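PDB 6VMT: programmed Cell Death Protein 5 Homolog from Leishmania major, which probably binds DNA, possibly double-stranded, as a member of the PDCD5 family. Local coordinates for residues M39-V44 against I70-Q75. Numbering follows the deposited sequence.
Sequences MLRAFV and IIQAVQ
A single large aromatic side chain can be the centre of the contact between two obliquely crossing helices, as F43 is here. Residues 39-43 form the last turn of helix 12-43, and V44 (phi/psi -114/146°) is the first residue to leave it; residues 70-75 belong to helix 46-75. The N-to-C directions of the two segment axes diverge by 62° (signed crossing angle +62°) and the axes approach to 10.6 Å, with CA atoms of M39 and I71 7.2 Å apart and those of F43 and V74 7.1 Å apart. With chi1 m (-70°) and chi2 -2°, F43 places its ring in a hole lined by I70, I71, V74 and Q75. CG1 of V74, chi1 t, lies over the ring face 3.6 Å from the F43 centroid in a CH-pi contact, while I71 CA and Q75 CG meet the ring edge, 4.1 Å from F43 CE2 and 4.2 Å from F43 CZ. I71 (chi1 m, chi2 t) is shared: its CG2 takes M39 SD at 4.1 Å, its CG1 L40 CD2 at 4.2 Å. An extended M39 (m, t, t) brings its methyl CE within 3.3 Å of Q75 NE2, a tight van der Waals contact. I70 CG2 meets V44 CG2 at 3.7 Å and F43 CB at 4.2 Å; I70 and V44 continue onto L91 and V88 of helix 85-103. Such a knob-into-hole fit is a feature of helical bundles, here joining the C-terminal end of helix 12-43 to helix 46-75 in the PDCD5-family helical core.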
loop_
_atom_site.group_PDB
_atom_site.type_symbol
_atom_site.label_atom_id
_atom_site.label_comp_id
_atom_site.label_asym_id
_atom_site.label_seq_id
_atom_site.Cartn_x
_atom_site.Cartn_y
_atom_site.Cartn_z
ATOM N N MET A 39 7.213 -6.061 1.439
ATOM C CA MET A 39 7.863 -5.204 0.428
ATOM C C MET A 39 8.318 -3.912 1.118
ATOM O O MET A 39 9.463 -3.539 0.934
ATOM C CB MET A 39 6.883 -4.949 -0.713
ATOM C CG MET A 39 6.757 -6.099 -1.666
ATOM S SD MET A 39 5.836 -5.556 -3.134
ATOM C CE MET A 39 5.515 -7.023 -4.121
ATOM N N LEU A 40 7.512 -3.323 1.991
ATOM C CA LEU A 40 7.871 -2.085 2.737
ATOM C C LEU A 40 8.888 -2.356 3.828
ATOM O O LEU A 40 9.672 -1.455 4.077
ATOM C CB LEU A 40 6.635 -1.466 3.385
ATOM C CG LEU A 40 5.619 -0.862 2.428
ATOM C CD1 LEU A 40 4.416 -0.365 3.202
ATOM C CD2 LEU A 40 6.236 0.278 1.634
ATOM N N ARG A 41 8.845 -3.494 4.516
ATOM C CA ARG A 41 9.866 -3.814 5.561
ATOM C C ARG A 41 11.251 -3.750 4.912
ATOM O O ARG A 41 12.150 -3.183 5.524
ATOM C CB ARG A 41 9.687 -5.206 6.176
ATOM C CG ARG A 41 8.652 -5.304 7.288
ATOM C CD ARG A 41 8.090 -6.716 7.451
ATOM N NE ARG A 41 7.690 -6.996 8.823
ATOM C CZ ARG A 41 8.535 -7.249 9.827
ATOM N NH1 ARG A 41 9.846 -7.263 9.621
ATOM N NH2 ARG A 41 8.062 -7.482 11.041
ATOM N N ALA A 42 11.376 -4.273 3.687
ATOM C CA ALA A 42 12.640 -4.467 2.937
ATOM C C ALA A 42 13.131 -3.165 2.305
ATOM O O ALA A 42 14.372 -3.017 2.148
ATOM C CB ALA A 42 12.415 -5.490 1.861
ATOM N N PHE A 43 12.183 -2.322 1.889
ATOM C CA PHE A 43 12.396 -1.161 0.990
ATOM C C PHE A 43 12.612 0.094 1.824
ATOM O O PHE A 43 13.462 0.933 1.449
ATOM C CB PHE A 43 11.196 -0.931 0.070
ATOM C CG PHE A 43 10.983 -1.968 -1.010
ATOM C CD1 PHE A 43 11.849 -3.036 -1.170
ATOM C CD2 PHE A 43 9.931 -1.847 -1.898
ATOM C CE1 PHE A 43 11.654 -3.958 -2.184
ATOM C CE2 PHE A 43 9.749 -2.757 -2.923
ATOM C CZ PHE A 43 10.605 -3.818 -3.060
ATOM N N VAL A 44 11.849 0.216 2.907
ATOM C CA VAL A 44 11.741 1.474 3.700
ATOM C C VAL A 44 12.352 1.196 5.065
ATOM O O VAL A 44 12.241 0.072 5.530
ATOM C CB VAL A 44 10.282 1.954 3.785
ATOM C CG1 VAL A 44 10.130 3.249 4.547
ATOM C CG2 VAL A 44 9.704 2.143 2.407
ATOM N N ILE A 70 6.986 4.336 -3.731
ATOM C CA ILE A 70 8.249 3.698 -3.257
ATOM C C ILE A 70 8.319 2.302 -3.858
ATOM O O ILE A 70 9.349 1.932 -4.368
ATOM C CB ILE A 70 8.286 3.625 -1.735
ATOM C CG1 ILE A 70 8.513 4.996 -1.111
ATOM C CG2 ILE A 70 9.314 2.608 -1.290
ATOM C CD1 ILE A 70 8.204 5.050 0.345
ATOM N N ILE A 71 7.226 1.563 -3.818
ATOM C CA ILE A 71 7.222 0.169 -4.310
ATOM C C ILE A 71 7.484 0.171 -5.810
ATOM O O ILE A 71 8.408 -0.531 -6.227
ATOM C CB ILE A 71 5.894 -0.490 -3.979
ATOM C CG1 ILE A 71 5.754 -0.644 -2.474
ATOM C CG2 ILE A 71 5.774 -1.807 -4.714
ATOM C CD1 ILE A 71 4.435 -1.214 -2.072
ATOM N N GLN A 72 6.684 0.875 -6.607
ATOM C CA GLN A 72 6.890 0.860 -8.084
ATOM C C GLN A 72 8.333 1.286 -8.353
ATOM O O GLN A 72 8.964 0.666 -9.192
ATOM C CB GLN A 72 5.837 1.670 -8.863
ATOM C CG GLN A 72 5.944 3.188 -8.755
ATOM C CD GLN A 72 6.881 3.894 -9.720
ATOM O OE1 GLN A 72 7.098 3.470 -10.853
ATOM N NE2 GLN A 72 7.434 5.018 -9.285
ATOM N N ALA A 73 8.865 2.247 -7.594
ATOM C CA ALA A 73 10.170 2.900 -7.832
ATOM C C ALA A 73 11.332 1.960 -7.527
ATOM O O ALA A 73 12.262 1.887 -8.319
ATOM C CB ALA A 73 10.251 4.098 -6.949
ATOM N N VAL A 74 11.334 1.364 -6.342
ATOM C CA VAL A 74 12.363 0.381 -5.911
ATOM C C VAL A 74 12.279 -0.853 -6.844
ATOM O O VAL A 74 13.288 -1.232 -7.499
ATOM C CB VAL A 74 12.149 0.041 -4.430
ATOM C CG1 VAL A 74 13.158 -0.960 -3.930
ATOM C CG2 VAL A 74 12.206 1.274 -3.554
ATOM N N GLN A 75 11.097 -1.439 -7.008
ATOM C CA GLN A 75 10.941 -2.620 -7.891
ATOM C C GLN A 75 11.580 -2.409 -9.267
ATOM O O GLN A 75 12.033 -3.421 -9.825
ATOM C CB GLN A 75 9.472 -2.946 -8.037
ATOM C CG GLN A 75 8.987 -3.818 -6.906
ATOM C CD GLN A 75 7.534 -4.103 -7.125
ATOM O OE1 GLN A 75 6.960 -3.576 -8.075
ATOM N NE2 GLN A 75 6.943 -4.868 -6.208
#